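Local coordinates for protein alkaline phosphatase D (Bacillus subtilis, PDB 2YEQ) that hydrolyses phosphate esters as an alkaline phosphatase and phosphodiesterase, using an active site that contains iron and calcium, at residues A[123-129]-A[408-414]; A[385-389]-A[482-486]; A[101-105]-A[200-204]; A[213-219]-A[231-235]. All blocks are in the same frame, centred on the assembly; numbering follows the deposited sequence.

Interaction 1. Residues A[123-129]-A[408-414]; sequences SCQQYEH and TSITSGG. With FE (Fe (III) ion), chain B.
One carbonyl, C124 O, accepts two successive amides: T411 N at 3.1 Å and S412 N at 3.2 Å. C124 has positive phi (64/79), and its m rotamer puts SG 2.5 Å from the Fe(III) ion. Neither segment forms a regular helix or strand, though 127-129 have helical backbone angles without the regular helix bonds. CA atoms are closest at C124-S409, Q125-T411, Q126-S412 and H129-G414, 4.7 to 5.3 Å apart. I410 N donates to S123 O (3.0 Å). Q126 N donates to S412 OG (3.2 Å), which also bonds Y154. T411 OG1 (p rotamer) donates to Q126 O (2.8 Å). T411-G414 is a type II turn with G413 at 102/-15. G413 N donates to H129 ND1 at 3.0 Å, near the plane of the ring; H129 NE2 is held by Y161 O. Water 1 joins S123 N (3.1 Å) to T408 O (2.7 Å). D151, Y154 and H382 also bind the iron. Loops after strands 117-122 and 400-406 thus meet at the metal centre, as in calcineurin-like metallophosphatases.

Interaction 2. Residues A[385-389]-A[482-486]; sequences WASNL and TGLRK
This is a small face-to-face contact between two beta sheets, made mainly by L484 and N388. Segment 385-389 belongs to an inner strand of the seven-strand mixed sheet. Segment 482-486 enters strand 484-489, which is outermost in the ten-strand sheet. The strand segments 385-389 and 484-486 approach to 8.4 Å between axes, and their directions differ by 141°. They run roughly antiparallel but lie in different layers. The nearest CA pair is N388-G483, 5.9 Å apart. About 180 Å² is buried in all. The CA-to-CB bond of L484 points toward segment 385-389, and the side chain is in the mt rotamer. Its CD1 lies 3.9 Å from A386 CB and 3.7 Å from the backbone C of S387. The strand 385-389 is extended, so A386 faces L484 while S387 turns away. N388 takes an m rotamer, and its amide end reaches the backbone of G483 and L484. G483 has phi/psi of 70/-142. A CB there would collide with the N388 amide, so the absence of a side chain leaves room for it. R485 points away and pairs with D480. This layering suits the two-sheet core of a calcineurin-like fold. Strand 384-390 runs between strands 400-406 and 433-437, and L484 also rests on A403 and F405 of the former and Y477 of the adjacent strand 470-477.

Interaction 3. Residues A[101-105]-A[200-204]; sequences VGKTK and AAFPW. With PE5 (3,6,9,12,15,18,21,24-octaoxahexacosan-1-ol), chain C; PE5 (3,6,9,12,15,18,21,24-octaoxahexacosan-1-ol), chain D; PE5 (3,6,9,12,15,18,21,24-octaoxahexacosan-1-ol), chain P; EDO (1,2-ethanediol), chain E.
Segments 101-105 and 200-204 run side by side with end-to-end directions only 17° apart. G102 to K105 are extended. A200 lies in the last part of helix 193-201, and the chain then opens at F202 (-147/154) towards the strand that includes W204. The CA pairs are G102-A200 at 4.4 Å, K103-A201 at 5.2 Å and T104-F202 at 5.3 Å. One hydrogen bond joins them, K103 N to A200 O at 2.7 Å and nearly linear. G102 CA adds a CH contact to A200 O at 3.6 Å. T104 OG1 sits 3.6 Å from P203 CB and is bonded to S15. K103 is all-trans and carries NZ out from the contact to the polyethylene glycol of chain C (O2 at 2.9 Å, O1 at 3.3 Å). A 1,2-ethanediol, probably from the crystallisation liquor, sits between the two segments: its O1 donates to A201 O at 2.8 Å. K105 NZ leaves to pair with D144 and N85. The contact joins the N-terminal domain to the phosphatase domain. Strand 97-105, outermost in its four-strand antiparallel sheet, thus lies against the junction of helix 193-201 and strand 203-206, beside strands 13-16 and 145-148.

Interaction 4. Residues A[213-219]-A[231-235]; sequences VENNYAN and FVLRR. With CA (calcium ion), chain F; NA (sodium ion), chain G.
The F231 ring overlaps V213 and Y217, with CE1 3.5 Å from V213 CG1 and CZ 3.4 Å from Y217 CB. The contact folds a metal-binding loop of the calcineurin-like phosphatase domain onto helix 228-245. The rings of Y217 and F231 are oblique, centroids 5.3 Å apart and planes at 46°. F231 is in the t rotamer and Y217 in p. Residues E214 to Y217 form a type II turn, with N216 at 54/33. Its corner binds a calcium ion: N215 OD1 and N216 OD1 each lie 2.4 Å from it, beside D210. E214 OE2 binds a sodium ion at 2.3 Å, a site shared with E175 and Q517. E214 OE1 also makes a salt bridge with R234 NH1 at 3.5 Å, out of the guanidinium plane, and water 2 links the same two atoms. R234 extends fully and is also bonded to E175. At the far end R235 NH1 donates to N219 OD1 (3.1 Å) and weakly to N219 O (2.8 Å), while R235 NH2 reaches P257 O. Water 3 closes this corner, 3.0 Å from both N219 OD1 and R235 NH2.

In the fold
Along the chain, segment 101-105 comes first, then 123-129, 200-204, 213-219 and 231-235, and finally 385-389, 408-414 and 482-486. Interactions 1 and 4 lie in the phosphatase domain with centres 20 Å apart, and each carries metal ligands. Interaction 4 falls within the 279-residue separation bridged by interaction 1. Interactions 2 and 3 lie 31 Å apart, yet both reach the ten-strand sheet, through strands 484-489 and 203-206. Interaction 3 ties in the N-terminal domain and interaction 2 joins the two large sheets. Interactions 3 and 4 sit on opposite sides of the chain's centre. Interactions 1 and 4 thus bring metal ligands together, while 2 and 3 join sheets and domains away from the metals.

Interaction 1. Residues A[123-129]-A[408-414]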
loop_
_atom_site.group_PDB
_atom_site.type_symbol
_atom_site.label_atom_id
_atom_site.label_comp_id
_atom_site.label_asym_id
_atom_site.label_seq_id
_atom_site.Cartn_x
_atom_site.Cartn_y
_atom_site.Cartn_z
ATOM N N SER A 123 2.678 -1.080 3.724
ATOM C CA SER A 123 3.384 -0.503 2.574
ATOM C C SER A 123 4.849 -0.798 2.706
ATOM O O SER A 123 5.314 -1.198 3.775
ATOM C CB SER A 123 3.159 1.016 2.549
ATOM O OG SER A 123 3.791 1.617 3.654
ATOM N N CYS A 124 5.598 -0.593 1.618
ATOM C CA CYS A 124 7.057 -0.418 1.681
ATOM C C CYS A 124 7.839 -1.641 2.194
ATOM O O CYS A 124 8.333 -1.715 3.346
ATOM C CB CYS A 124 7.435 0.874 2.426
ATOM S SG CYS A 124 6.853 2.436 1.590
ATOM N N GLN A 125 8.016 -2.584 1.281
ATOM C CA GLN A 125 8.608 -3.874 1.611
ATOM C C GLN A 125 9.889 -4.183 0.830
ATOM O O GLN A 125 10.023 -5.267 0.268
ATOM C CB GLN A 125 7.568 -4.979 1.420
ATOM C CG GLN A 125 6.914 -5.070 0.052
ATOM C CD GLN A 125 5.593 -5.747 0.096
ATOM O OE1 GLN A 125 4.833 -5.604 1.073
ATOM N NE2 GLN A 125 5.265 -6.473 -0.972
ATOM N N GLN A 126 10.835 -3.253 0.861
ATOM C CA GLN A 126 12.108 -3.407 0.154
ATOM C C GLN A 126 12.678 -4.792 0.533
ATOM O O GLN A 126 13.032 -5.038 1.672
ATOM C CB GLN A 126 13.095 -2.296 0.524
ATOM C CG GLN A 126 13.894 -1.688 -0.635
ATOM C CD GLN A 126 14.996 -2.612 -1.194
ATOM O OE1 GLN A 126 14.817 -3.802 -1.243
ATOM N NE2 GLN A 126 16.140 -2.036 -1.618
ATOM N N TYR A 127 12.743 -5.686 -0.443
ATOM C CA TYR A 127 13.142 -7.084 -0.228
ATOM C C TYR A 127 14.518 -7.205 0.366
ATOM O O TYR A 127 14.790 -8.098 1.206
ATOM C CB TYR A 127 13.055 -7.826 -1.563
ATOM C CG TYR A 127 13.386 -9.307 -1.588
ATOM C CD1 TYR A 127 12.392 -10.270 -1.340
ATOM C CD2 TYR A 127 14.657 -9.747 -1.913
ATOM C CE1 TYR A 127 12.685 -11.619 -1.405
ATOM C CE2 TYR A 127 14.952 -11.100 -1.967
ATOM C CZ TYR A 127 13.974 -12.024 -1.713
ATOM O OH TYR A 127 14.276 -13.372 -1.758
ATOM N N GLU A 128 15.390 -6.288 -0.027
ATOM C CA GLU A 128 16.779 -6.358 0.399
ATOM C C GLU A 128 16.985 -5.900 1.843
ATOM O O GLU A 128 18.005 -6.245 2.464
ATOM C CB GLU A 128 17.646 -5.461 -0.490
ATOM C CG GLU A 128 17.551 -5.756 -1.989
ATOM C CD GLU A 128 18.504 -4.851 -2.782
ATOM O OE1 GLU A 128 18.461 -3.581 -2.599
ATOM O OE2 GLU A 128 19.332 -5.418 -3.530
ATOM N N HIS A 129 16.052 -5.103 2.365
ATOM C CA HIS A 129 16.254 -4.452 3.665
ATOM C C HIS A 129 15.914 -5.326 4.877
ATOM O O HIS A 129 16.347 -5.026 5.991
ATOM C CB HIS A 129 15.481 -3.135 3.727
ATOM C CG HIS A 129 16.068 -2.081 2.838
ATOM N ND1 HIS A 129 15.714 -0.751 2.910
ATOM C CD2 HIS A 129 17.022 -2.168 1.877
ATOM C CE1 HIS A 129 16.406 -0.070 2.012
ATOM N NE2 HIS A 129 17.206 -0.905 1.375
ATOM N N THR A 408 4.175 2.639 9.287
ATOM C CA THR A 408 5.553 2.285 9.012
ATOM C C THR A 408 5.675 1.302 7.829
ATOM O O THR A 408 4.689 0.801 7.303
ATOM C CB THR A 408 6.160 1.669 10.257
ATOM O OG1 THR A 408 7.567 1.496 10.099
ATOM C CG2 THR A 408 5.446 0.350 10.632
ATOM N N SER A 409 6.899 1.026 7.444
ATOM C CA SER A 409 7.177 0.099 6.365
ATOM C C SER A 409 7.291 -1.347 6.896
ATOM O O SER A 409 7.672 -1.562 8.055
ATOM C CB SER A 409 8.490 0.494 5.747
ATOM O OG SER A 409 9.476 0.719 6.744
ATOM N N ILE A 410 6.961 -2.301 6.032
ATOM C CA ILE A 410 7.157 -3.737 6.294
ATOM C C ILE A 410 8.630 -4.028 6.512
ATOM O O ILE A 410 8.990 -4.758 7.448
ATOM C CB ILE A 410 6.575 -4.567 5.139
ATOM C CG1 ILE A 410 5.055 -4.461 5.122
ATOM C CG2 ILE A 410 7.060 -6.024 5.174
ATOM C CD1 ILE A 410 4.304 -5.347 6.203
ATOM N N THR A 411 9.502 -3.473 5.651
ATOM C CA THR A 411 10.953 -3.579 5.819
ATOM C C THR A 411 11.796 -2.350 5.450
ATOM O O THR A 411 12.910 -2.221 5.920
ATOM C CB THR A 411 11.528 -4.699 4.911
ATOM O OG1 THR A 411 11.013 -4.515 3.584
ATOM C CG2 THR A 411 11.151 -6.104 5.470
ATOM N N SER A 412 11.314 -1.494 4.555
ATOM C CA SER A 412 12.179 -0.439 3.978
ATOM C C SER A 412 12.781 0.392 5.083
ATOM O O SER A 412 12.071 0.836 5.998
ATOM C CB SER A 412 11.397 0.467 3.024
ATOM O OG SER A 412 10.740 -0.299 2.052
ATOM N N GLY A 413 14.102 0.519 5.033
ATOM C CA GLY A 413 14.852 1.310 5.997
ATOM C C GLY A 413 15.559 0.501 7.058
ATOM O O GLY A 413 16.458 1.002 7.725
ATOM N N GLY A 414 15.198 -0.771 7.200
ATOM C CA GLY A 414 15.938 -1.637 8.117
ATOM C C GLY A 414 15.362 -1.618 9.528
ATOM O O GLY A 414 14.176 -1.342 9.723
HETATM FE FE FE B . 8.977 2.890 0.335
HETATM O O HOH W 1 3.533 -1.506 6.660
#

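Interaction 2. Residues A[385-389]-A[482-486]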
loop_
_atom_site.group_PDB
_atom_site.type_symbol
_atom_site.label_atom_id
_atom_site.label_comp_id
_atom_site.label_asym_id
_atom_site.label_seq_id
_atom_site.Cartn_x
_atom_site.Cartn_y
_atom_site.Cartn_z
ATOM N N TRP A 385 3.363 7.367 12.089
ATOM C CA TRP A 385 2.913 8.648 12.620
ATOM C C TRP A 385 1.394 8.599 12.816
ATOM O O TRP A 385 0.703 7.788 12.215
ATOM C CB TRP A 385 3.238 9.810 11.656
ATOM C CG TRP A 385 4.665 9.964 11.216
ATOM C CD1 TRP A 385 5.297 9.251 10.243
ATOM C CD2 TRP A 385 5.614 10.940 11.668
ATOM N NE1 TRP A 385 6.582 9.694 10.079
ATOM C CE2 TRP A 385 6.807 10.739 10.925
ATOM C CE3 TRP A 385 5.581 11.958 12.635
ATOM C CZ2 TRP A 385 7.958 11.496 11.123
ATOM C CZ3 TRP A 385 6.735 12.709 12.838
ATOM C CH2 TRP A 385 7.908 12.476 12.074
ATOM N N ALA A 386 0.861 9.503 13.638
ATOM C CA ALA A 386 -0.566 9.709 13.729
ATOM C C ALA A 386 -0.831 11.192 13.998
ATOM O O ALA A 386 -0.079 11.813 14.751
ATOM C CB ALA A 386 -1.184 8.832 14.841
ATOM N N SER A 387 -1.861 11.730 13.360
ATOM C CA SER A 387 -2.186 13.158 13.432
ATOM C C SER A 387 -3.660 13.378 13.563
ATOM O O SER A 387 -4.474 12.728 12.889
ATOM C CB SER A 387 -1.746 13.921 12.148
ATOM O OG SER A 387 -0.339 13.999 12.079
ATOM N N ASN A 388 -4.016 14.377 14.369
ATOM C CA ASN A 388 -5.320 15.000 14.251
ATOM C C ASN A 388 -5.354 15.843 12.963
ATOM O O ASN A 388 -4.409 16.580 12.674
ATOM C CB ASN A 388 -5.563 15.925 15.471
ATOM C CG ASN A 388 -5.749 15.138 16.777
ATOM O OD1 ASN A 388 -5.210 15.495 17.843
ATOM N ND2 ASN A 388 -6.493 14.051 16.681
ATOM N N LEU A 389 -6.438 15.744 12.215
ATOM C CA LEU A 389 -6.653 16.573 11.025
ATOM C C LEU A 389 -7.622 17.712 11.351
ATOM O O LEU A 389 -8.807 17.464 11.616
ATOM C CB LEU A 389 -7.237 15.732 9.884
ATOM C CG LEU A 389 -6.324 14.580 9.408
ATOM C CD1 LEU A 389 -7.006 13.820 8.269
ATOM C CD2 LEU A 389 -4.943 15.098 8.995
ATOM N N THR A 482 -11.840 16.359 20.896
ATOM C CA THR A 482 -10.670 15.902 21.642
ATOM C C THR A 482 -9.702 15.134 20.707
ATOM O O THR A 482 -8.532 15.007 21.008
ATOM C CB THR A 482 -11.080 15.075 22.887
ATOM O OG1 THR A 482 -11.392 13.738 22.497
ATOM C CG2 THR A 482 -12.314 15.706 23.565
ATOM N N GLY A 483 -10.184 14.661 19.565
ATOM C CA GLY A 483 -9.286 14.031 18.569
ATOM C C GLY A 483 -8.754 12.684 19.037
ATOM O O GLY A 483 -9.464 11.943 19.741
ATOM N N LEU A 484 -7.493 12.401 18.719
ATOM C CA LEU A 484 -6.901 11.088 18.972
ATOM C C LEU A 484 -6.561 10.924 20.458
ATOM O O LEU A 484 -5.940 11.805 21.061
ATOM C CB LEU A 484 -5.613 10.889 18.172
ATOM C CG LEU A 484 -5.747 10.696 16.653
ATOM C CD1 LEU A 484 -4.342 10.735 16.001
ATOM C CD2 LEU A 484 -6.482 9.408 16.299
ATOM N N ARG A 485 -6.928 9.776 21.018
ATOM C CA ARG A 485 -6.602 9.435 22.406
ATOM C C ARG A 485 -5.750 8.190 22.451
ATOM O O ARG A 485 -6.127 7.183 21.880
ATOM C CB ARG A 485 -7.893 9.156 23.166
ATOM C CG ARG A 485 -8.705 10.383 23.487
ATOM C CD ARG A 485 -9.705 10.079 24.614
ATOM N NE ARG A 485 -10.937 10.867 24.520
ATOM C CZ ARG A 485 -11.830 10.781 23.532
ATOM N NH1 ARG A 485 -11.651 9.942 22.512
ATOM N NH2 ARG A 485 -12.911 11.554 23.558
ATOM N N LYS A 486 -4.613 8.264 23.122
ATOM C CA LYS A 486 -3.698 7.149 23.241
ATOM C C LYS A 486 -4.221 6.225 24.326
ATOM O O LYS A 486 -4.290 6.636 25.477
ATOM C CB LYS A 486 -2.300 7.641 23.616
ATOM C CG LYS A 486 -1.222 6.596 23.429
ATOM C CD LYS A 486 0.112 7.044 23.984
ATOM C CE LYS A 486 1.024 7.468 22.888
ATOM N NZ LYS A 486 2.316 7.960 23.411
#

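Interaction 3. Residues A[101-105]-A[200-204]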
loop_
_atom_site.group_PDB
_atom_site.type_symbol
_atom_site.label_atom_id
_atom_site.label_comp_id
_atom_site.label_asym_id
_atom_site.label_seq_id
_atom_site.Cartn_x
_atom_site.Cartn_y
_atom_site.Cartn_z
ATOM N N VAL A 101 -4.601 -23.692 -0.600
ATOM C CA VAL A 101 -5.966 -23.265 -0.371
ATOM C C VAL A 101 -5.925 -21.823 0.156
ATOM O O VAL A 101 -5.133 -21.480 1.013
ATOM C CB VAL A 101 -6.684 -24.175 0.643
ATOM C CG1 VAL A 101 -8.059 -23.593 1.002
ATOM C CG2 VAL A 101 -6.795 -25.626 0.087
ATOM N N GLY A 102 -6.779 -20.983 -0.387
ATOM C CA GLY A 102 -6.879 -19.623 0.069
ATOM C C GLY A 102 -8.171 -19.430 0.840
ATOM O O GLY A 102 -9.156 -20.181 0.676
ATOM N N LYS A 103 -8.161 -18.405 1.687
ATOM C CA LYS A 103 -9.341 -17.976 2.403
ATOM C C LYS A 103 -9.702 -16.537 2.058
ATOM O O LYS A 103 -8.834 -15.657 1.992
ATOM C CB LYS A 103 -9.062 -18.091 3.888
ATOM C CG LYS A 103 -10.221 -17.860 4.811
ATOM C CD LYS A 103 -9.713 -18.207 6.235
ATOM C CE LYS A 103 -10.713 -17.962 7.339
ATOM N NZ LYS A 103 -10.008 -18.130 8.667
ATOM N N THR A 104 -10.981 -16.295 1.876
ATOM C CA THR A 104 -11.449 -14.978 1.529
ATOM C C THR A 104 -12.795 -14.651 2.175
ATOM O O THR A 104 -13.368 -15.476 2.889
ATOM C CB THR A 104 -11.548 -14.830 0.004
ATOM O OG1 THR A 104 -11.680 -13.445 -0.308
ATOM C CG2 THR A 104 -12.727 -15.622 -0.589
ATOM N N LYS A 105 -13.302 -13.449 1.917
ATOM C CA LYS A 105 -14.544 -13.008 2.547
ATOM C C LYS A 105 -15.218 -11.888 1.775
ATOM O O LYS A 105 -14.580 -10.878 1.443
ATOM C CB LYS A 105 -14.265 -12.563 3.973
ATOM C CG LYS A 105 -15.532 -12.297 4.787
ATOM C CD LYS A 105 -15.158 -11.777 6.166
ATOM C CE LYS A 105 -16.361 -11.410 7.004
ATOM N NZ LYS A 105 -16.523 -9.927 7.081
ATOM N N ALA A 200 -2.837 -15.564 1.144
ATOM C CA ALA A 200 -3.770 -16.693 1.213
ATOM C C ALA A 200 -4.785 -16.524 2.370
ATOM O O ALA A 200 -5.898 -17.028 2.308
ATOM C CB ALA A 200 -2.982 -18.051 1.354
ATOM N N ALA A 201 -4.423 -15.737 3.373
ATOM C CA ALA A 201 -5.258 -15.552 4.573
ATOM C C ALA A 201 -6.433 -14.574 4.441
ATOM O O ALA A 201 -7.466 -14.727 5.117
ATOM C CB ALA A 201 -4.353 -15.147 5.750
ATOM N N PHE A 202 -6.297 -13.555 3.594
ATOM C CA PHE A 202 -7.281 -12.453 3.527
ATOM C C PHE A 202 -7.439 -11.896 2.105
ATOM O O PHE A 202 -6.505 -11.947 1.334
ATOM C CB PHE A 202 -6.811 -11.251 4.352
ATOM C CG PHE A 202 -6.157 -11.581 5.641
ATOM C CD1 PHE A 202 -6.918 -12.000 6.732
ATOM C CD2 PHE A 202 -4.810 -11.396 5.813
ATOM C CE1 PHE A 202 -6.327 -12.270 7.935
ATOM C CE2 PHE A 202 -4.207 -11.669 7.032
ATOM C CZ PHE A 202 -4.982 -12.124 8.092
ATOM N N PRO A 203 -8.587 -11.315 1.792
ATOM C CA PRO A 203 -8.709 -10.515 0.569
ATOM C C PRO A 203 -7.954 -9.213 0.722
ATOM O O PRO A 203 -7.993 -8.617 1.804
ATOM C CB PRO A 203 -10.202 -10.236 0.465
ATOM C CG PRO A 203 -10.714 -10.372 1.857
ATOM C CD PRO A 203 -9.815 -11.281 2.599
ATOM N N TRP A 204 -7.269 -8.792 -0.349
ATOM C CA TRP A 204 -6.467 -7.579 -0.356
ATOM C C TRP A 204 -7.079 -6.536 -1.306
ATOM O O TRP A 204 -7.635 -6.878 -2.370
ATOM C CB TRP A 204 -5.040 -7.846 -0.809
ATOM C CG TRP A 204 -4.144 -8.525 0.187
ATOM C CD1 TRP A 204 -4.474 -9.562 1.020
ATOM C CD2 TRP A 204 -2.759 -8.249 0.431
ATOM N NE1 TRP A 204 -3.397 -9.928 1.761
ATOM C CE2 TRP A 204 -2.325 -9.152 1.419
ATOM C CE3 TRP A 204 -1.844 -7.312 -0.084
ATOM C CZ2 TRP A 204 -1.035 -9.156 1.898
ATOM C CZ3 TRP A 204 -0.581 -7.304 0.388
ATOM C CH2 TRP A 204 -0.161 -8.229 1.362
HETATM C C50 PE5 C . -10.977 -21.739 10.164
HETATM O O1 PE5 C . -10.021 -21.342 9.173
HETATM C C1 PE5 C . -8.691 -21.699 9.562
HETATM C C2 PE5 C . -7.666 -21.224 8.538
HETATM O O2 PE5 C . -7.665 -19.792 8.494
HETATM C C3 PE5 C . -6.366 -19.197 8.466
HETATM C C4 PE5 C . -6.528 -17.703 8.363
HETATM C C50 PE5 D . -7.008 -23.528 5.353
HETATM O O1 PE5 D . -6.871 -22.277 4.665
HETATM C C1 PE5 D . -5.793 -21.536 5.208
HETATM C C2 PE5 D . -5.661 -20.141 4.627
HETATM O O2 PE5 D . -4.278 -19.775 4.613
HETATM C C3 PE5 D . -3.769 -19.137 5.787
HETATM C C4 PE5 D . -2.359 -18.652 5.524
HETATM C C50 PE5 P . -11.229 -32.977 -2.622
HETATM O O1 PE5 P . -10.056 -32.483 -1.971
HETATM C C1 PE5 P . -10.330 -31.755 -0.763
HETATM C C2 PE5 P . -9.029 -31.355 -0.063
HETATM O O2 PE5 P . -8.949 -29.929 0.115
HETATM C C3 PE5 P . -7.753 -29.449 0.769
HETATM C C4 PE5 P . -6.598 -29.148 -0.208
HETATM O O3 PE5 P . -7.012 -28.811 -1.536
HETATM C C1 EDO E . -10.536 -14.226 5.767
HETATM O O1 EDO E . -10.140 -14.404 4.415
HETATM C C2 EDO E . -11.118 -12.839 5.954
HETATM O O2 EDO E . -11.802 -12.844 7.212
#

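Interaction 4. Residues A[213-219]-A[231-235]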
loop_
_atom_site.group_PDB
_atom_site.type_symbol
_atom_site.label_atom_id
_atom_site.label_comp_id
_atom_site.label_asym_id
_atom_site.label_seq_id
_atom_site.Cartn_x
_atom_site.Cartn_y
_atom_site.Cartn_z
ATOM N N VAL A 213 6.972 1.409 -10.189
ATOM C CA VAL A 213 7.575 1.826 -11.474
ATOM C C VAL A 213 8.982 2.301 -11.264
ATOM O O VAL A 213 9.941 1.616 -11.637
ATOM C CB VAL A 213 6.754 2.882 -12.211
ATOM C CG1 VAL A 213 7.318 3.034 -13.686
ATOM C CG2 VAL A 213 5.275 2.527 -12.220
ATOM N N GLU A 214 9.128 3.479 -10.668
ATOM C CA GLU A 214 10.442 4.031 -10.388
ATOM C C GLU A 214 10.301 5.125 -9.356
ATOM O O GLU A 214 9.299 5.838 -9.353
ATOM C CB GLU A 214 11.128 4.612 -11.663
ATOM C CG GLU A 214 12.588 5.074 -11.365
ATOM C CD GLU A 214 13.331 5.799 -12.533
ATOM O OE1 GLU A 214 12.661 6.542 -13.275
ATOM O OE2 GLU A 214 14.593 5.639 -12.636
ATOM N N ASN A 215 11.328 5.287 -8.530
ATOM C CA ASN A 215 11.329 6.308 -7.481
ATOM C C ASN A 215 10.861 7.705 -7.927
ATOM O O ASN A 215 11.402 8.285 -8.894
ATOM C CB ASN A 215 12.728 6.472 -6.879
ATOM C CG ASN A 215 12.719 7.312 -5.604
ATOM O OD1 ASN A 215 11.975 7.009 -4.653
ATOM N ND2 ASN A 215 13.551 8.363 -5.570
ATOM N N ASN A 216 9.887 8.235 -7.183
ATOM C CA ASN A 216 9.391 9.608 -7.295
ATOM C C ASN A 216 8.943 10.033 -8.678
ATOM O O ASN A 216 9.040 11.219 -9.032
ATOM C CB ASN A 216 10.427 10.603 -6.755
ATOM C CG ASN A 216 10.464 10.645 -5.203
ATOM O OD1 ASN A 216 10.343 9.623 -4.561
ATOM N ND2 ASN A 216 10.651 11.841 -4.623
ATOM N N TYR A 217 8.405 9.090 -9.444
ATOM C CA TYR A 217 7.775 9.438 -10.678
ATOM C C TYR A 217 6.537 10.291 -10.443
ATOM O O TYR A 217 5.894 10.228 -9.378
ATOM C CB TYR A 217 7.478 8.212 -11.541
ATOM C CG TYR A 217 6.173 7.459 -11.403
ATOM C CD1 TYR A 217 5.073 7.797 -12.152
ATOM C CD2 TYR A 217 6.077 6.325 -10.569
ATOM C CE1 TYR A 217 3.910 7.070 -12.096
ATOM C CE2 TYR A 217 4.907 5.584 -10.491
ATOM C CZ TYR A 217 3.830 5.946 -11.229
ATOM O OH TYR A 217 2.667 5.215 -11.165
ATOM N N ALA A 218 6.194 11.075 -11.460
ATOM C CA ALA A 218 5.009 11.929 -11.405
ATOM C C ALA A 218 4.299 11.887 -12.749
ATOM O O ALA A 218 4.742 12.540 -13.700
ATOM C CB ALA A 218 5.438 13.370 -11.027
ATOM N N ASN A 219 3.200 11.117 -12.818
ATOM C CA ASN A 219 2.493 10.859 -14.066
ATOM C C ASN A 219 3.485 10.239 -15.100
ATOM O O ASN A 219 3.867 9.043 -14.965
ATOM C CB ASN A 219 1.777 12.131 -14.566
ATOM C CG ASN A 219 0.771 11.863 -15.639
ATOM O OD1 ASN A 219 0.806 10.827 -16.344
ATOM N ND2 ASN A 219 -0.174 12.798 -15.790
ATOM N N PHE A 231 10.387 6.555 -20.217
ATOM C CA PHE A 231 9.600 6.311 -19.003
ATOM C C PHE A 231 8.191 5.843 -19.308
ATOM O O PHE A 231 7.661 4.988 -18.603
ATOM C CB PHE A 231 9.555 7.521 -18.096
ATOM C CG PHE A 231 8.782 7.252 -16.823
ATOM C CD1 PHE A 231 9.345 6.468 -15.835
ATOM C CD2 PHE A 231 7.478 7.695 -16.683
ATOM C CE1 PHE A 231 8.635 6.145 -14.662
ATOM C CE2 PHE A 231 6.755 7.396 -15.512
ATOM C CZ PHE A 231 7.340 6.613 -14.512
ATOM N N VAL A 232 7.581 6.359 -20.368
ATOM C CA VAL A 232 6.239 5.937 -20.729
ATOM C C VAL A 232 6.185 4.445 -21.080
ATOM O O VAL A 232 5.231 3.738 -20.733
ATOM C CB VAL A 232 5.654 6.799 -21.857
ATOM C CG1 VAL A 232 4.249 6.303 -22.263
ATOM C CG2 VAL A 232 5.596 8.262 -21.393
ATOM N N LEU A 233 7.213 3.969 -21.775
ATOM C CA LEU A 233 7.315 2.554 -22.081
ATOM C C LEU A 233 7.510 1.761 -20.787
ATOM O O LEU A 233 6.926 0.713 -20.591
ATOM C CB LEU A 233 8.479 2.313 -23.039
ATOM C CG LEU A 233 8.260 2.864 -24.455
ATOM C CD1 LEU A 233 9.579 2.776 -25.241
ATOM C CD2 LEU A 233 7.139 2.078 -25.121
ATOM N N ARG A 234 8.332 2.295 -19.907
ATOM C CA ARG A 234 8.562 1.672 -18.622
ATOM C C ARG A 234 7.281 1.589 -17.762
ATOM O O ARG A 234 7.003 0.566 -17.139
ATOM C CB ARG A 234 9.638 2.442 -17.907
ATOM C CG ARG A 234 10.233 1.733 -16.782
ATOM C CD ARG A 234 11.320 2.535 -16.212
ATOM N NE ARG A 234 11.881 1.862 -15.066
ATOM C CZ ARG A 234 12.897 2.293 -14.353
ATOM N NH1 ARG A 234 13.534 3.417 -14.665
ATOM N NH2 ARG A 234 13.301 1.574 -13.322
ATOM N N ARG A 235 6.474 2.647 -17.774
ATOM C CA ARG A 235 5.229 2.642 -17.035
ATOM C C ARG A 235 4.245 1.617 -17.576
ATOM O O ARG A 235 3.564 0.940 -16.797
ATOM C CB ARG A 235 4.577 4.034 -16.997
ATOM C CG ARG A 235 3.567 4.183 -15.871
ATOM C CD ARG A 235 3.015 5.595 -15.772
ATOM N NE ARG A 235 1.776 5.781 -16.525
ATOM C CZ ARG A 235 1.017 6.871 -16.450
ATOM N NH1 ARG A 235 1.407 7.882 -15.694
ATOM N NH2 ARG A 235 -0.103 6.963 -17.141
HETATM CA CA CA F . 10.144 7.641 -3.308
HETATM NA NA NA G . 16.447 4.676 -11.643
HETATM O O HOH W 2 12.782 6.006 -15.892
HETATM O O HOH W 3 -1.843 9.349 -16.623
HETATM O O HOH W 4 17.288 5.187 -13.621
HETATM O O HOH W 5 16.627 6.840 -10.927
HETATM O O HOH W 6 15.579 4.241 -9.612
HETATM O O HOH W 7 11.544 8.285 -1.697
HETATM O O HOH W 8 8.319 8.757 -2.307
#